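Local coordinates for protein HTH-type transcriptional regulator GadX (Escherichia coli, PDB 3MKL) that binds DNA as an AraC/XylS-type regulator, activating about fifteen acid-resistance genes such as gadA, gadB and gadC and, under some conditions, repressing gadW, at residues A[42-46]-A[47-51]. Residues are numbered along the deposited sequence; the frame is centred on the assembly and turned at random.
Sequences KKLRE and EETSY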
loop_
_atom_site.group_PDB
_atom_site.type_symbol
_atom_site.label_atom_id
_atom_site.label_comp_id
_atom_site.label_asym_id
_atom_site.label_seq_id
_atom_site.Cartn_x
_atom_site.Cartn_y
_atom_site.Cartn_z
ATOM N N LYS A 42 -14.875 -11.921 -0.451
ATOM C CA LYS A 42 -15.764 -12.258 -1.563
ATOM C C LYS A 42 -15.977 -11.046 -2.463
ATOM O O LYS A 42 -15.795 -11.147 -3.670
ATOM C CB LYS A 42 -17.094 -12.819 -1.060
ATOM C CG LYS A 42 -17.999 -13.454 -2.133
ATOM C CD LYS A 42 -19.169 -14.189 -1.443
ATOM C CE LYS A 42 -19.933 -15.120 -2.386
ATOM N NZ LYS A 42 -20.694 -16.236 -1.682
ATOM N N LYS A 43 -16.323 -9.903 -1.882
ATOM C CA LYS A 43 -16.591 -8.711 -2.677
ATOM C C LYS A 43 -15.367 -8.194 -3.432
ATOM O O LYS A 43 -15.505 -7.719 -4.556
ATOM C CB LYS A 43 -17.213 -7.589 -1.835
ATOM C CG LYS A 43 -18.599 -7.890 -1.303
ATOM C CD LYS A 43 -19.614 -8.120 -2.446
ATOM C CE LYS A 43 -20.995 -7.559 -2.107
ATOM N NZ LYS A 43 -22.113 -8.247 -2.842
ATOM N N LEU A 44 -14.190 -8.280 -2.813
ATOM C CA LEU A 44 -12.910 -7.900 -3.453
ATOM C C LEU A 44 -12.557 -8.817 -4.640
ATOM O O LEU A 44 -12.101 -8.354 -5.677
ATOM C CB LEU A 44 -11.774 -7.874 -2.416
ATOM C CG LEU A 44 -11.764 -6.689 -1.438
ATOM C CD1 LEU A 44 -10.546 -6.697 -0.498
ATOM C CD2 LEU A 44 -11.879 -5.335 -2.190
ATOM N N ARG A 45 -12.820 -10.113 -4.483
ATOM C CA ARG A 45 -12.556 -11.107 -5.518
ATOM C C ARG A 45 -13.437 -10.890 -6.773
ATOM O O ARG A 45 -12.950 -11.055 -7.898
ATOM C CB ARG A 45 -12.681 -12.535 -4.953
ATOM C CG ARG A 45 -12.724 -13.650 -6.003
ATOM C CD ARG A 45 -11.395 -13.787 -6.741
ATOM N NE ARG A 45 -11.554 -13.993 -8.192
ATOM C CZ ARG A 45 -11.967 -15.128 -8.775
ATOM N NH1 ARG A 45 -12.297 -16.189 -8.040
ATOM N NH2 ARG A 45 -12.063 -15.199 -10.100
ATOM N N GLU A 46 -14.698 -10.495 -6.565
ATOM C CA GLU A 46 -15.615 -10.091 -7.654
ATOM C C GLU A 46 -15.116 -8.878 -8.478
ATOM O O GLU A 46 -15.507 -8.727 -9.636
ATOM C CB GLU A 46 -17.024 -9.802 -7.103
ATOM C CG GLU A 46 -17.840 -11.054 -6.713
ATOM C CD GLU A 46 -19.028 -10.738 -5.792
ATOM O OE1 GLU A 46 -19.876 -11.634 -5.550
ATOM O OE2 GLU A 46 -19.104 -9.588 -5.299
ATOM N N GLU A 47 -14.286 -8.029 -7.859
ATOM C CA GLU A 47 -13.593 -6.902 -8.527
ATOM C C GLU A 47 -12.126 -7.245 -8.895
ATOM O O GLU A 47 -11.303 -6.361 -9.192
ATOM C CB GLU A 47 -13.657 -5.649 -7.641
ATOM C CG GLU A 47 -15.107 -5.135 -7.423
ATOM C CD GLU A 47 -15.220 -3.915 -6.491
ATOM O OE1 GLU A 47 -14.285 -3.077 -6.467
ATOM O OE2 GLU A 47 -16.260 -3.786 -5.791
ATOM N N GLU A 48 -11.814 -8.540 -8.858
ATOM C CA GLU A 48 -10.520 -9.057 -9.279
ATOM C C GLU A 48 -9.327 -8.448 -8.552
ATOM O O GLU A 48 -8.331 -8.078 -9.162
ATOM C CB GLU A 48 -10.372 -8.939 -10.803
ATOM C CG GLU A 48 -11.252 -9.894 -11.570
ATOM C CD GLU A 48 -10.952 -11.356 -11.279
ATOM O OE1 GLU A 48 -9.829 -11.693 -10.843
ATOM O OE2 GLU A 48 -11.852 -12.176 -11.486
ATOM N N THR A 49 -9.434 -8.368 -7.232
ATOM C CA THR A 49 -8.334 -7.892 -6.404
ATOM C C THR A 49 -8.362 -8.576 -5.028
ATOM O O THR A 49 -9.277 -9.351 -4.723
ATOM C CB THR A 49 -8.336 -6.317 -6.253
ATOM O OG1 THR A 49 -7.036 -5.862 -5.820
ATOM C CG2 THR A 49 -9.432 -5.824 -5.263
ATOM N N SER A 50 -7.370 -8.292 -4.200
ATOM C CA SER A 50 -7.406 -8.758 -2.819
ATOM C C SER A 50 -7.023 -7.598 -1.934
ATOM O O SER A 50 -6.625 -6.527 -2.445
ATOM C CB SER A 50 -6.443 -9.911 -2.607
ATOM O OG SER A 50 -5.143 -9.507 -2.970
ATOM N N TYR A 51 -7.152 -7.791 -0.624
ATOM C CA TYR A 51 -6.774 -6.752 0.310
ATOM C C TYR A 51 -5.274 -6.487 0.157
ATOM O O TYR A 51 -4.841 -5.330 0.176
ATOM C CB TYR A 51 -7.189 -7.109 1.750
ATOM C CG TYR A 51 -6.142 -7.867 2.522
ATOM C CD1 TYR A 51 -5.107 -7.186 3.173
ATOM C CD2 TYR A 51 -6.163 -9.259 2.584
ATOM C CE1 TYR A 51 -4.111 -7.879 3.880
ATOM C CE2 TYR A 51 -5.177 -9.966 3.295
ATOM C CZ TYR A 51 -4.160 -9.261 3.944
ATOM O OH TYR A 51 -3.182 -9.919 4.646
HETATM O O HOH W 1 -18.112 -6.183 -5.286
#
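Thr-49 N bonds Leu-44 O at 3.1 Å and Glu-48 N bonds Arg-45 O at 2.9 Å, a Schellman motif that ends helix 37-46, with Glu-48 (phi 57°) as its C-prime residue. Glu-47 N adds a weak bond to Leu-44 O, so this carbonyl is gripped twice.

The Arg-45 and Glu-48 side chains lie alongside each other. The arginine chain bends at chi2 (67°) and chi3, which brings NH2 to Glu-48 OE2 at 3.3 Å. OE2 lies at the edge of the guanidinium, near its plane. The hydrogen bond in this salt bridge is weak, and the two planes stand 67° apart. A water donates to both Lys-43 O and Glu-47 OE2. On the buried side, Leu-44 CD2 touches Thr-49 CG2 at 4.0 Å, and CD1 reaches Tyr-51 CB at 4.1 Å.

In this AraC/XylS-type DNA-binding domain of GadX, helix 37-46 is the second helix of the first predicted helix-turn-helix motif (27-48), probably the recognition helix, as in relatives. Glu-47 OE2 accepts a hydrogen bond from Met-8 N at the start of helix 8-17. Ser-50 is the N-cap of helix 51-67, where Leu-44 and Thr-49 both pack on Leu-54, while Tyr-51 leans on Leu-26 and Ile-29 of helix 26-32.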